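Local coordinates for venom allergen-like (VAL) 4 protein (PDB 4P27), which is a lipid-binding member of the SCP/TAPS (CAP) family from the blood fluke Schistosoma mansoni that lacks the prototypical CAP motifs, at residues A[12-17]-A[83-88]; A[25-30]-A[110-115]. One frame throughout, in Å; residues are numbered along the deposited sequence.

Contact 1: residues A[12-17]-A[83-88]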
loop_
_atom_site.group_PDB
_atom_site.type_symbol
_atom_site.label_atom_id
_atom_site.label_comp_id
_atom_site.label_asym_id
_atom_site.label_seq_id
_atom_site.Cartn_x
_atom_site.Cartn_y
_atom_site.Cartn_z
ATOM N N TYR A 12 -6.890 -6.094 2.792
ATOM C CA TYR A 12 -6.459 -5.856 4.189
ATOM C C TYR A 12 -5.535 -6.935 4.704
ATOM O O TYR A 12 -4.399 -6.645 5.205
ATOM C CB TYR A 12 -7.716 -5.721 5.094
ATOM C CG TYR A 12 -7.453 -5.239 6.507
ATOM C CD1 TYR A 12 -6.367 -4.342 6.797
ATOM C CD2 TYR A 12 -8.269 -5.652 7.556
ATOM C CE1 TYR A 12 -6.158 -3.876 8.082
ATOM C CE2 TYR A 12 -8.036 -5.220 8.900
ATOM C CZ TYR A 12 -6.978 -4.343 9.146
ATOM O OH TYR A 12 -6.732 -3.898 10.432
ATOM N N ASN A 13 -5.925 -8.200 4.495
ATOM C CA ASN A 13 -5.046 -9.291 4.985
ATOM C C ASN A 13 -3.735 -9.392 4.209
ATOM O O ASN A 13 -2.715 -9.839 4.728
ATOM C CB ASN A 13 -5.748 -10.665 4.853
ATOM C CG ASN A 13 -6.926 -10.860 5.836
ATOM O OD1 ASN A 13 -7.833 -11.637 5.528
ATOM N ND2 ASN A 13 -6.964 -10.130 6.935
ATOM N N PHE A 14 -3.785 -9.143 2.918
ATOM C CA PHE A 14 -2.560 -9.195 2.121
ATOM C C PHE A 14 -1.575 -8.112 2.684
ATOM O O PHE A 14 -0.400 -8.380 2.851
ATOM C CB PHE A 14 -2.899 -8.889 0.640
ATOM C CG PHE A 14 -1.719 -9.110 -0.278
ATOM C CD1 PHE A 14 -0.745 -8.105 -0.454
ATOM C CD2 PHE A 14 -1.567 -10.296 -0.978
ATOM C CE1 PHE A 14 0.352 -8.326 -1.247
ATOM C CE2 PHE A 14 -0.471 -10.516 -1.834
ATOM C CZ PHE A 14 0.492 -9.537 -1.960
ATOM N N HIS A 15 -2.089 -6.917 3.001
ATOM C CA HIS A 15 -1.205 -5.884 3.599
ATOM C C HIS A 15 -0.669 -6.276 4.983
ATOM O O HIS A 15 0.527 -6.156 5.246
ATOM C CB HIS A 15 -1.957 -4.552 3.752
ATOM C CG HIS A 15 -2.052 -3.778 2.492
ATOM N ND1 HIS A 15 -3.013 -4.043 1.538
ATOM C CD2 HIS A 15 -1.388 -2.664 2.065
ATOM C CE1 HIS A 15 -2.896 -3.167 0.542
ATOM N NE2 HIS A 15 -1.947 -2.297 0.851
ATOM N N LYS A 16 -1.517 -6.852 5.840
ATOM C CA LYS A 16 -1.034 -7.412 7.107
ATOM C C LYS A 16 0.053 -8.433 6.915
ATOM O O LYS A 16 1.045 -8.402 7.606
ATOM C CB LYS A 16 -2.203 -7.982 7.957
ATOM C CG LYS A 16 -3.070 -6.848 8.385
ATOM C CD LYS A 16 -3.919 -7.160 9.612
ATOM C CE LYS A 16 -5.185 -7.865 9.190
ATOM N NZ LYS A 16 -6.034 -7.957 10.427
ATOM N N LYS A 17 -0.123 -9.334 5.955
ATOM C CA LYS A 17 0.834 -10.383 5.727
ATOM C C LYS A 17 2.192 -9.823 5.193
ATOM O O LYS A 17 3.233 -10.289 5.606
ATOM C CB LYS A 17 0.335 -11.338 4.630
ATOM C CG LYS A 17 1.116 -12.653 4.685
ATOM C CD LYS A 17 1.506 -13.117 3.320
ATOM C CE LYS A 17 2.437 -14.325 3.413
ATOM N NZ LYS A 17 3.228 -14.346 2.144
ATOM N N THR A 83 -7.668 -8.882 -11.622
ATOM C CA THR A 83 -7.995 -9.449 -10.335
ATOM C C THR A 83 -7.342 -8.623 -9.183
ATOM O O THR A 83 -6.304 -7.976 -9.357
ATOM C CB THR A 83 -7.563 -10.924 -10.250
ATOM O OG1 THR A 83 -6.147 -10.967 -10.189
ATOM C CG2 THR A 83 -7.983 -11.807 -11.588
ATOM N N ILE A 84 -7.980 -8.662 -8.022
ATOM C CA ILE A 84 -7.440 -8.089 -6.803
ATOM C C ILE A 84 -6.118 -8.701 -6.337
ATOM O O ILE A 84 -5.135 -7.992 -6.095
ATOM C CB ILE A 84 -8.560 -8.104 -5.815
ATOM C CG1 ILE A 84 -9.639 -7.158 -6.355
ATOM C CG2 ILE A 84 -8.098 -7.864 -4.392
ATOM C CD1 ILE A 84 -10.394 -6.543 -5.219
ATOM N N GLU A 85 -6.030 -10.012 -6.351
ATOM C CA GLU A 85 -4.766 -10.626 -5.953
ATOM C C GLU A 85 -3.643 -10.324 -6.919
ATOM O O GLU A 85 -2.481 -10.256 -6.511
ATOM C CB GLU A 85 -4.889 -12.182 -5.741
ATOM C CG GLU A 85 -5.868 -12.619 -4.616
ATOM C CD GLU A 85 -5.497 -12.204 -3.172
ATOM O OE1 GLU A 85 -4.331 -12.348 -2.752
ATOM O OE2 GLU A 85 -6.383 -11.748 -2.412
ATOM N N GLY A 86 -3.962 -10.195 -8.207
ATOM C CA GLY A 86 -2.916 -9.856 -9.120
ATOM C C GLY A 86 -2.400 -8.452 -8.795
ATOM O O GLY A 86 -1.200 -8.216 -8.821
ATOM N N ALA A 87 -3.336 -7.521 -8.577
ATOM C CA ALA A 87 -2.988 -6.155 -8.205
ATOM C C ALA A 87 -2.036 -6.167 -6.957
ATOM O O ALA A 87 -0.947 -5.558 -7.004
ATOM C CB ALA A 87 -4.241 -5.381 -7.930
ATOM N N MET A 88 -2.381 -6.938 -5.913
ATOM C CA MET A 88 -1.653 -6.904 -4.625
ATOM C C MET A 88 -0.248 -7.378 -4.879
ATOM O O MET A 88 0.726 -6.800 -4.374
ATOM C CB MET A 88 -2.285 -7.784 -3.533
ATOM C CG MET A 88 -3.651 -7.361 -2.982
ATOM S SD MET A 88 -3.595 -5.597 -2.510
ATOM C CE MET A 88 -4.262 -4.654 -3.888
#
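F14 and M88 carry most of the packing between helix 6-22 and helix 84-93. The main element is a CH-pi contact: CB of M88 sits 3.3 Å from the centroid of the F14 ring and only 5° off the ring normal, so the methylene rests squarely on one face. CG of M88 adds to it, 3.8 Å from CG of F14. The ring is put there by chi1 of F14 (-172°), which sets CG trans to the backbone N and carries the phenyl out from its own helix toward the other. The backbone of M88 joins in, its O approaching CE1 of F14 to 3.5 Å.

The sulfur plays a looser, Met-aromatic part. M88 bends at chi2 and chi3, leading its end away from residues 12-17, while its side chain also packs on I11 of the same helix, and SD is left oblique to two rings, 5.0 Å from the F14 centroid and 4.0 Å from CE1 of H15. The imidazole itself is fixed by polar bonds outside the two segments, ND1 to the carbonyl of I11 and NE2 to the hydroxyl of Y140.

Of the charged groups, E85 reaches the interface, its bent chain laying OE1 at 3.9 Å from CD2 of F14, with the carboxylate steeply inclined to the ring. T83 N-caps helix 84-93, its OG1 accepting from N of G86 at 3.0 Å.

The two short helical segments run nearly parallel, their axes 11.0 Å apart at closest approach and crossing at -27°. I84 and A87 turn to I136, while Y12 and H15 pack on I123. Two helices lying side by side on a sheet in this way form part of one helical layer of the alpha-beta-alpha sandwich of the CAP fold.

Contact 2: residues A[25-30]-A[110-115]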
loop_
_atom_site.group_PDB
_atom_site.type_symbol
_atom_site.label_atom_id
_atom_site.label_comp_id
_atom_site.label_asym_id
_atom_site.label_seq_id
_atom_site.Cartn_x
_atom_site.Cartn_y
_atom_site.Cartn_z
ATOM N N CYS A 25 12.072 -11.284 7.723
ATOM C CA CYS A 25 13.031 -11.705 6.697
ATOM C C CYS A 25 12.404 -12.452 5.561
ATOM O O CYS A 25 13.075 -13.215 4.884
ATOM C CB CYS A 25 14.165 -12.569 7.272
ATOM S SG CYS A 25 15.241 -11.705 8.406
ATOM N N ARG A 26 11.123 -12.229 5.326
ATOM C CA ARG A 26 10.419 -13.060 4.403
ATOM C C ARG A 26 10.162 -12.265 3.151
ATOM O O ARG A 26 9.538 -12.778 2.240
ATOM C CB ARG A 26 9.106 -13.621 5.008
ATOM C CG ARG A 26 9.278 -14.788 6.019
ATOM C CD ARG A 26 7.889 -15.346 6.477
ATOM N NE ARG A 26 7.659 -15.270 7.948
ATOM C CZ ARG A 26 6.668 -14.607 8.571
ATOM N NH1 ARG A 26 5.771 -13.906 7.890
ATOM N NH2 ARG A 26 6.581 -14.615 9.902
ATOM N N ILE A 27 10.664 -11.035 3.046
ATOM C CA ILE A 27 10.697 -10.390 1.683
ATOM C C ILE A 27 12.083 -10.526 1.124
ATOM O O ILE A 27 13.001 -9.938 1.720
ATOM C CB ILE A 27 10.414 -8.858 1.748
ATOM C CG1 ILE A 27 9.215 -8.587 2.679
ATOM C CG2 ILE A 27 10.326 -8.236 0.350
ATOM C CD1 ILE A 27 7.885 -8.928 2.092
ATOM N N PRO A 28 12.254 -11.256 0.002
ATOM C CA PRO A 28 13.605 -11.588 -0.497
ATOM C C PRO A 28 14.449 -10.330 -0.747
ATOM O O PRO A 28 13.990 -9.368 -1.392
ATOM C CB PRO A 28 13.311 -12.295 -1.858
ATOM C CG PRO A 28 12.023 -13.064 -1.542
ATOM C CD PRO A 28 11.209 -12.029 -0.723
ATOM N N GLY A 29 15.681 -10.370 -0.252
ATOM C CA GLY A 29 16.702 -9.354 -0.576
ATOM C C GLY A 29 16.394 -8.050 0.162
ATOM O O GLY A 29 16.979 -7.039 -0.123
ATOM N N GLN A 30 15.456 -8.036 1.101
ATOM C CA GLN A 30 15.153 -6.723 1.748
ATOM C C GLN A 30 15.529 -6.870 3.196
ATOM O O GLN A 30 15.140 -7.850 3.762
ATOM C CB GLN A 30 13.623 -6.381 1.646
ATOM C CG GLN A 30 13.116 -5.956 0.251
ATOM C CD GLN A 30 13.909 -4.796 -0.333
ATOM O OE1 GLN A 30 14.406 -3.941 0.383
ATOM N NE2 GLN A 30 13.987 -4.746 -1.656
ATOM N N LYS A 110 7.021 2.785 -5.598
ATOM C CA LYS A 110 6.131 3.562 -4.709
ATOM C C LYS A 110 5.080 2.673 -4.038
ATOM O O LYS A 110 4.740 2.919 -2.919
ATOM C CB LYS A 110 5.258 4.588 -5.405
ATOM C CG LYS A 110 5.816 5.667 -6.282
ATOM C CD LYS A 110 4.572 6.197 -7.060
ATOM C CE LYS A 110 4.902 7.327 -8.035
ATOM N NZ LYS A 110 6.358 7.657 -7.920
ATOM N N ASN A 111 4.507 1.710 -4.753
ATOM C CA ASN A 111 3.441 0.903 -4.140
ATOM C C ASN A 111 4.026 0.028 -3.029
ATOM O O ASN A 111 3.497 -0.027 -1.964
ATOM C CB ASN A 111 2.802 0.025 -5.245
ATOM C CG ASN A 111 2.143 0.882 -6.312
ATOM O OD1 ASN A 111 1.378 1.766 -5.981
ATOM N ND2 ASN A 111 2.527 0.703 -7.580
ATOM N N TYR A 112 5.116 -0.707 -3.310
ATOM C CA TYR A 112 5.810 -1.487 -2.276
ATOM C C TYR A 112 6.209 -0.663 -1.039
ATOM O O TYR A 112 5.905 -1.023 0.133
ATOM C CB TYR A 112 7.049 -2.199 -2.903
ATOM C CG TYR A 112 7.910 -2.784 -1.801
ATOM C CD1 TYR A 112 7.480 -3.878 -1.076
ATOM C CD2 TYR A 112 9.106 -2.144 -1.409
ATOM C CE1 TYR A 112 8.257 -4.382 -0.018
ATOM C CE2 TYR A 112 9.895 -2.652 -0.374
ATOM C CZ TYR A 112 9.431 -3.752 0.327
ATOM O OH TYR A 112 10.128 -4.268 1.366
ATOM N N LYS A 113 6.867 0.503 -1.250
ATOM C CA LYS A 113 7.280 1.313 -0.130
ATOM C C LYS A 113 6.124 1.784 0.766
ATOM O O LYS A 113 6.253 1.791 1.982
ATOM C CB LYS A 113 8.129 2.566 -0.553
ATOM C CG LYS A 113 9.498 2.245 -1.168
ATOM C CD LYS A 113 10.210 3.555 -1.597
ATOM C CE LYS A 113 10.764 4.298 -0.383
ATOM N NZ LYS A 113 11.590 5.494 -0.856
ATOM N N GLN A 114 5.017 2.176 0.155
ATOM C CA GLN A 114 3.854 2.563 0.897
ATOM C C GLN A 114 3.299 1.359 1.696
ATOM O O GLN A 114 2.831 1.552 2.823
ATOM C CB GLN A 114 2.762 3.083 -0.054
ATOM C CG GLN A 114 1.491 3.453 0.697
ATOM C CD GLN A 114 1.732 4.656 1.685
ATOM O OE1 GLN A 114 1.667 5.807 1.266
ATOM N NE2 GLN A 114 1.920 4.382 2.974
ATOM N N MET A 115 3.323 0.146 1.101
ATOM C CA MET A 115 2.783 -1.034 1.844
ATOM C C MET A 115 3.608 -1.350 3.074
ATOM O O MET A 115 3.063 -1.795 4.036
ATOM C CB MET A 115 2.754 -2.305 0.965
ATOM C CG MET A 115 1.653 -2.224 -0.152
ATOM S SD MET A 115 1.701 -3.757 -1.151
ATOM C CE MET A 115 0.997 -4.855 -0.027
HETATM O O HOH W 1 12.429 -2.803 2.072
#
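The hydroxyl of Y112 is joined to the side-chain carbonyl of Q30 through one water molecule. Water 1 donates to OE1 of Q30 at 2.8 Å and is also hydrogen-bonded to OH of Y112, at 2.8 Å, lying at the ring's edge in the ring plane. The other end of the Q30 amide is held too, NE2 donating to the carbonyl of Y98, which fixes the rotation of the group.

Around this bridge the direct touch is slight and of van der Waals kind. CG of Q30 comes to 3.6 Å from OH of Y112, the amide and ring planes being 45° apart. Chi1 of Q30 (-73°) brings CG to the phenol oxygen, and the bend at chi2 turns the amide so that OE1 faces the water. On the I27 side, CG2 lies 4.1 Å from the same OH, oblique to the ring. Chi1 of Y112 (169°) swings the ring away from its own backbone N and out from helix 110-115 toward the loop.

I27 and Q30 are the first and last residues of a type II beta turn, closed by the bond from N of Q30 to O of I27, 3.2 Å long, so both side chains are offered from one compact unit. Y95 packs against I27 and Y112.

All three touching residues are buried, and the water probably meets hydrogen-bonding needs of OE1 and the hydroxyl, which do not bond each other directly.

How the contacts relate
From the N terminus the chain enters helix 6-22, which supplies residues 12-17 of contact 1, then turns through the loop that supplies residues 25-30 of contact 2. Helix 43-54 and strand 75-81 follow before contact 1 closes a long loop at the start of helix 84-93. The chain next forms the hairpin 98-99/104-105, and helix 110-115 closes contact 2. The segments alternate, so the two closures cross instead of nesting. They also meet in space: M115 packs on F14 and H15, with CE 3.7 Å from CD1 of F14. Helix 6-22, its following loop, helix 84-93 and helix 110-115 are thereby bound together.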